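Halohydrin dehalogenase (Rhizobium radiobacter, PDB 4IY1) probably eliminates halide from vicinal halohydrins to form epoxides and, in this heavily engineered form, is linked to the cyanolysis step of atorvastatin synthesis. Local coordinates at residues 119-133 / 163-176. The protein carries 37 engineered substitutions. Sequence-based numbering, arbitrary orientation.
Engineered in segment 119-133: Arg121 (natural residue Lys). Engineered in segment 163-176: His166 (natural residue Tyr), Ala174 (natural residue Gly).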
loop_
_atom_site.group_PDB
_atom_site.type_symbol
_atom_site.label_atom_id
_atom_site.label_comp_id
_atom_site.label_asym_id
_atom_site.label_seq_id
_atom_site.Cartn_x
_atom_site.Cartn_y
_atom_site.Cartn_z
ATOM N N MET B 119 -20.882 -19.598 10.759
ATOM C CA MET B 119 -20.272 -18.527 11.569
ATOM C C MET B 119 -21.224 -17.347 11.652
ATOM O O MET B 119 -21.347 -16.683 12.703
ATOM C CB MET B 119 -18.952 -18.078 10.968
ATOM C CG MET B 119 -17.850 -19.133 11.055
ATOM S SD MET B 119 -16.274 -18.459 10.498
ATOM C CE MET B 119 -15.129 -19.799 10.911
ATOM N N LYS B 120 -21.863 -17.049 10.527
ATOM C CA LYS B 120 -22.766 -15.888 10.453
ATOM C C LYS B 120 -24.007 -16.132 11.331
ATOM O O LYS B 120 -24.444 -15.252 12.070
ATOM C CB LYS B 120 -23.169 -15.620 9.004
ATOM C CG LYS B 120 -22.151 -14.797 8.210
ATOM C CD LYS B 120 -22.374 -14.915 6.717
ATOM C CE LYS B 120 -23.700 -14.307 6.295
ATOM N NZ LYS B 120 -23.895 -14.344 4.808
ATOM N N ARG B 121 -24.610 -17.302 11.189
ATOM C CA ARG B 121 -25.688 -17.705 12.101
ATOM C C ARG B 121 -25.292 -17.534 13.581
ATOM O O ARG B 121 -26.021 -16.916 14.352
ATOM C CB ARG B 121 -26.107 -19.167 11.816
ATOM C CG ARG B 121 -26.824 -19.356 10.479
ATOM C CD ARG B 121 -27.543 -20.687 10.403
ATOM N NE ARG B 121 -26.630 -21.799 10.203
ATOM C CZ ARG B 121 -26.265 -22.257 9.009
ATOM N NH1 ARG B 121 -26.782 -21.738 7.906
ATOM N NH2 ARG B 121 -25.375 -23.233 8.918
ATOM N N ARG B 122 -24.109 -18.020 13.953
ATOM C CA ARG B 122 -23.627 -17.854 15.324
ATOM C C ARG B 122 -23.059 -16.468 15.643
ATOM O O ARG B 122 -22.761 -16.167 16.798
ATOM C CB ARG B 122 -22.613 -18.947 15.671
ATOM C CG ARG B 122 -23.166 -20.366 15.555
ATOM C CD ARG B 122 -22.078 -21.394 15.239
ATOM N NE ARG B 122 -21.161 -21.560 16.361
ATOM C CZ ARG B 122 -19.848 -21.308 16.320
ATOM N NH1 ARG B 122 -19.256 -20.932 15.180
ATOM N NH2 ARG B 122 -19.127 -21.426 17.433
ATOM N N LYS B 123 -22.979 -15.591 14.643
ATOM C CA LYS B 123 -22.294 -14.327 14.820
ATOM C C LYS B 123 -20.967 -14.545 15.584
ATOM O O LYS B 123 -20.673 -13.836 16.530
ATOM C CB LYS B 123 -23.171 -13.312 15.549
ATOM C CG LYS B 123 -24.496 -13.026 14.863
ATOM C CD LYS B 123 -24.326 -11.898 13.852
ATOM C CE LYS B 123 -25.533 -11.755 12.929
ATOM N NZ LYS B 123 -25.513 -12.768 11.833
ATOM N N SER B 124 -20.209 -15.574 15.217
ATOM C CA SER B 124 -18.853 -15.688 15.725
ATOM C C SER B 124 -18.004 -16.644 14.891
ATOM O O SER B 124 -18.499 -17.619 14.338
ATOM C CB SER B 124 -18.850 -16.073 17.213
ATOM O OG SER B 124 -18.764 -17.471 17.374
ATOM N N GLY B 125 -16.711 -16.359 14.821
ATOM C CA GLY B 125 -15.791 -17.151 14.024
ATOM C C GLY B 125 -14.612 -16.248 13.692
ATOM O O GLY B 125 -14.678 -15.030 13.899
ATOM N N HIS B 126 -13.503 -16.858 13.292
ATOM C CA HIS B 126 -12.349 -16.118 12.807
ATOM C C HIS B 126 -11.828 -16.867 11.627
ATOM O O HIS B 126 -11.799 -18.101 11.637
ATOM C CB HIS B 126 -11.263 -16.061 13.881
ATOM C CG HIS B 126 -11.623 -15.210 15.058
ATOM N ND1 HIS B 126 -12.327 -15.685 16.097
ATOM C CD2 HIS B 126 -11.224 -13.916 15.418
ATOM C CE1 HIS B 126 -12.519 -14.697 17.009
ATOM N NE2 HIS B 126 -11.819 -13.629 16.615
ATOM N N ILE B 127 -11.421 -16.126 10.598
ATOM C CA ILE B 127 -10.918 -16.705 9.379
ATOM C C ILE B 127 -9.570 -16.108 9.004
ATOM O O ILE B 127 -9.385 -14.884 9.050
ATOM C CB ILE B 127 -11.912 -16.456 8.230
ATOM C CG1 ILE B 127 -13.239 -17.191 8.534
ATOM C CG2 ILE B 127 -11.337 -16.948 6.905
ATOM C CD1 ILE B 127 -14.215 -17.080 7.383
ATOM N N ILE B 128 -8.596 -16.983 8.790
ATOM C CA ILE B 128 -7.200 -16.564 8.611
ATOM C C ILE B 128 -6.649 -17.300 7.419
ATOM O O ILE B 128 -6.711 -18.510 7.371
ATOM C CB ILE B 128 -6.335 -16.934 9.813
ATOM C CG1 ILE B 128 -6.724 -16.119 11.017
ATOM C CG2 ILE B 128 -4.856 -16.724 9.506
ATOM C CD1 ILE B 128 -6.491 -16.841 12.332
ATOM N N PHE B 129 -6.274 -16.547 6.388
ATOM C CA PHE B 129 -5.588 -17.090 5.235
ATOM C C PHE B 129 -4.076 -16.962 5.479
ATOM O O PHE B 129 -3.569 -15.860 5.698
ATOM C CB PHE B 129 -5.946 -16.269 3.989
ATOM C CG PHE B 129 -7.395 -16.400 3.547
ATOM C CD1 PHE B 129 -7.893 -15.582 2.560
ATOM C CD2 PHE B 129 -8.248 -17.333 4.138
ATOM C CE1 PHE B 129 -9.212 -15.682 2.135
ATOM C CE2 PHE B 129 -9.573 -17.420 3.758
ATOM C CZ PHE B 129 -10.061 -16.582 2.763
ATOM N N ILE B 130 -3.341 -18.046 5.289
ATOM C CA ILE B 130 -1.896 -17.911 5.188
ATOM C C ILE B 130 -1.451 -17.717 3.744
ATOM O O ILE B 130 -1.568 -18.626 2.929
ATOM C CB ILE B 130 -1.151 -19.053 5.928
ATOM C CG1 ILE B 130 -1.594 -19.050 7.385
ATOM C CG2 ILE B 130 0.354 -18.801 5.901
ATOM C CD1 ILE B 130 -1.099 -20.238 8.163
ATOM N N THR B 131 -1.063 -16.477 3.382
ATOM C CA THR B 131 -0.683 -16.210 1.981
ATOM C C THR B 131 0.851 -16.135 1.763
ATOM O O THR B 131 1.561 -17.116 2.031
ATOM C CB THR B 131 -1.447 -14.987 1.398
ATOM O OG1 THR B 131 -0.987 -13.783 2.021
ATOM C CG2 THR B 131 -2.997 -15.140 1.710
ATOM N N SER B 132 1.360 -14.991 1.297
ATOM C CA SER B 132 2.793 -14.809 1.120
ATOM C C SER B 132 3.162 -13.347 0.878
ATOM O O SER B 132 2.422 -12.623 0.197
ATOM C CB SER B 132 3.282 -15.628 -0.058
ATOM O OG SER B 132 4.619 -15.294 -0.354
ATOM N N ALA B 133 4.388 -12.975 1.282
ATOM C CA ALA B 133 4.876 -11.611 1.114
ATOM C C ALA B 133 5.389 -11.440 -0.300
ATOM O O ALA B 133 5.776 -10.348 -0.705
ATOM C CB ALA B 133 5.964 -11.297 2.131
ATOM N N LEU B 163 -18.109 -9.546 6.355
ATOM C CA LEU B 163 -18.397 -10.398 7.534
ATOM C C LEU B 163 -18.290 -9.679 8.869
ATOM O O LEU B 163 -18.623 -10.240 9.932
ATOM C CB LEU B 163 -17.541 -11.660 7.557
ATOM C CG LEU B 163 -17.730 -12.598 6.375
ATOM C CD1 LEU B 163 -16.716 -13.723 6.412
ATOM C CD2 LEU B 163 -19.143 -13.148 6.325
ATOM N N GLY B 164 -17.776 -8.466 8.839
ATOM C CA GLY B 164 -17.707 -7.669 10.044
ATOM C C GLY B 164 -19.073 -7.508 10.684
ATOM O O GLY B 164 -19.208 -7.594 11.900
ATOM N N GLU B 165 -20.091 -7.327 9.850
ATOM C CA GLU B 165 -21.467 -7.088 10.294
ATOM C C GLU B 165 -21.905 -8.280 11.129
ATOM O O GLU B 165 -22.760 -8.161 12.003
ATOM C CB GLU B 165 -22.363 -7.005 9.052
ATOM C CG GLU B 165 -23.756 -6.481 9.268
ATOM C CD GLU B 165 -24.623 -6.695 8.039
ATOM O OE1 GLU B 165 -25.791 -7.115 8.204
ATOM O OE2 GLU B 165 -24.116 -6.473 6.916
ATOM N N HIS B 166 -21.355 -9.442 10.820
ATOM C CA HIS B 166 -21.724 -10.663 11.516
ATOM C C HIS B 166 -20.723 -11.026 12.563
ATOM O O HIS B 166 -20.632 -12.168 12.993
ATOM C CB HIS B 166 -21.936 -11.803 10.529
ATOM C CG HIS B 166 -22.869 -11.445 9.391
ATOM N ND1 HIS B 166 -24.216 -11.493 9.512
ATOM C CD2 HIS B 166 -22.607 -10.917 8.119
ATOM C CE1 HIS B 166 -24.784 -11.001 8.390
ATOM N NE2 HIS B 166 -23.801 -10.675 7.528
ATOM N N ASN B 167 -19.948 -10.043 12.974
ATOM C CA ASN B 167 -18.940 -10.246 14.018
ATOM C C ASN B 167 -17.887 -11.342 13.737
ATOM O O ASN B 167 -17.466 -12.056 14.651
ATOM C CB ASN B 167 -19.618 -10.502 15.360
ATOM C CG ASN B 167 -18.638 -10.503 16.514
ATOM O OD1 ASN B 167 -17.876 -9.551 16.697
ATOM N ND2 ASN B 167 -18.645 -11.574 17.298
ATOM N N ILE B 168 -17.419 -11.423 12.496
ATOM C CA ILE B 168 -16.416 -12.419 12.115
ATOM C C ILE B 168 -15.205 -11.706 11.522
ATOM O O ILE B 168 -15.245 -11.315 10.349
ATOM C CB ILE B 168 -16.982 -13.334 11.026
ATOM C CG1 ILE B 168 -18.126 -14.180 11.585
ATOM C CG2 ILE B 168 -15.921 -14.258 10.437
ATOM C CD1 ILE B 168 -18.998 -14.747 10.503
ATOM N N PRO B 169 -14.081 -11.638 12.278
ATOM C CA PRO B 169 -12.870 -10.982 11.762
ATOM C C PRO B 169 -12.198 -11.839 10.708
ATOM O O PRO B 169 -12.266 -13.064 10.784
ATOM C CB PRO B 169 -11.970 -10.879 13.005
ATOM C CG PRO B 169 -12.943 -10.895 14.163
ATOM C CD PRO B 169 -13.957 -11.923 13.718
ATOM N N VAL B 170 -11.675 -11.209 9.655
ATOM C CA VAL B 170 -10.963 -11.968 8.608
ATOM C C VAL B 170 -9.553 -11.351 8.410
ATOM O O VAL B 170 -9.415 -10.146 8.450
ATOM C CB VAL B 170 -11.744 -11.943 7.279
ATOM C CG1 VAL B 170 -11.074 -12.782 6.229
ATOM C CG2 VAL B 170 -13.215 -12.418 7.472
ATOM N N PHE B 171 -8.525 -12.189 8.284
ATOM C CA PHE B 171 -7.117 -11.744 8.328
ATOM C C PHE B 171 -6.366 -12.510 7.257
ATOM O O PHE B 171 -6.689 -13.677 7.005
ATOM C CB PHE B 171 -6.457 -12.106 9.664
ATOM C CG PHE B 171 -7.107 -11.497 10.847
ATOM C CD1 PHE B 171 -7.831 -12.272 11.718
ATOM C CD2 PHE B 171 -6.953 -10.130 11.116
ATOM C CE1 PHE B 171 -8.408 -11.718 12.848
ATOM C CE2 PHE B 171 -7.562 -9.563 12.218
ATOM C CZ PHE B 171 -8.283 -10.347 13.082
ATOM N N ALA B 172 -5.315 -11.906 6.693
ATOM C CA ALA B 172 -4.302 -12.678 5.941
ATOM C C ALA B 172 -2.908 -12.558 6.587
ATOM O O ALA B 172 -2.531 -11.492 7.066
ATOM C CB ALA B 172 -4.235 -12.230 4.486
ATOM N N ILE B 173 -2.158 -13.654 6.611
ATOM C CA ILE B 173 -0.784 -13.592 7.108
ATOM C C ILE B 173 0.145 -13.870 5.948
ATOM O O ILE B 173 0.085 -14.929 5.347
ATOM C CB ILE B 173 -0.508 -14.614 8.235
ATOM C CG1 ILE B 173 -1.265 -14.236 9.500
ATOM C CG2 ILE B 173 1.004 -14.661 8.551
ATOM C CD1 ILE B 173 -1.298 -15.369 10.539
ATOM N N ALA B 174 0.986 -12.894 5.618
ATOM C CA ALA B 174 1.775 -12.960 4.405
ATOM C C ALA B 174 3.264 -13.134 4.802
ATOM O O ALA B 174 3.934 -12.166 5.101
ATOM C CB ALA B 174 1.607 -11.653 3.601
ATOM N N PRO B 175 3.742 -14.377 4.870
ATOM C CA PRO B 175 5.075 -14.605 5.418
ATOM C C PRO B 175 6.179 -14.548 4.384
ATOM O O PRO B 175 5.930 -14.614 3.174
ATOM C CB PRO B 175 4.979 -16.017 6.032
ATOM C CG PRO B 175 3.556 -16.460 5.826
ATOM C CD PRO B 175 2.978 -15.620 4.746
ATOM N N ASN B 176 7.390 -14.288 4.849
ATOM C CA ASN B 176 8.585 -14.699 4.097
ATOM C C ASN B 176 9.682 -15.106 5.085
ATOM O O ASN B 176 9.781 -14.525 6.155
ATOM C CB ASN B 176 9.073 -13.578 3.170
ATOM C CG ASN B 176 10.290 -13.988 2.337
ATOM O OD1 ASN B 176 11.430 -13.587 2.623
ATOM N ND2 ASN B 176 10.054 -14.775 1.300
HETATM O O HOH W 1 -15.949 -13.642 16.280
#
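His166, an engineered residue (tyrosine in the natural enzyme), is met by two lysines of segment 119-133, one over a face of the ring and one at its edge. Lys120 crosses the face of the imidazole, its CE 3.9 Å from the ring centroid in a CH-pi contact. Lys123 comes in at the edge: its NZ donates to His166 ND1 at 2.9 Å, in the plane of the ring. Bends at chi2 (-88°) and chi4 (-80°) fold the Lys123 chain back, and the same NZ also bonds Lys120 O. That carbonyl takes Lys123 N from its other face, part of the Schellman turn that closes helix 94-122.

A second Schellman turn, with Asn167 at positive phi, ends helix 143-163. Asn167 ND2 ties the two turns together through a nearly straight bond (174°) to Lys123 O, which it approaches from above the carbonyl plane. With an alanine here the amide would be gone, and the Lys123 carbonyl is likely to be left without its link to the other turn.

Just beyond, Ile168 pushes CD1 against Met119 CB, a tight 3.4 Å, while its CG2 rests by the Gly125 carbonyl. Gly125 is needed here: at its backbone angles a CB would press on the preceding carbonyl and also run into Met119 SD. The two segments then pair as parallel strands. Ile127 N bonds Pro169 O, Ile127 O takes Phe171 N at 2.9 Å, and the ladder runs on through Thr131 N on Ile173 O at 2.8 Å; past strand 126-130, Ala133 N bonds Pro175 O.

These strands, 126-130 and 170-175, joined through helix 143-163, form a beta-alpha-beta unit of the Rossmann-type sheet seen in short-chain dehydrogenases/reductases. Helix 143-163 packs on Phe129 and Thr131; strand 75-79 flanks 126-130, and strand 236-239 lies beyond 170-175.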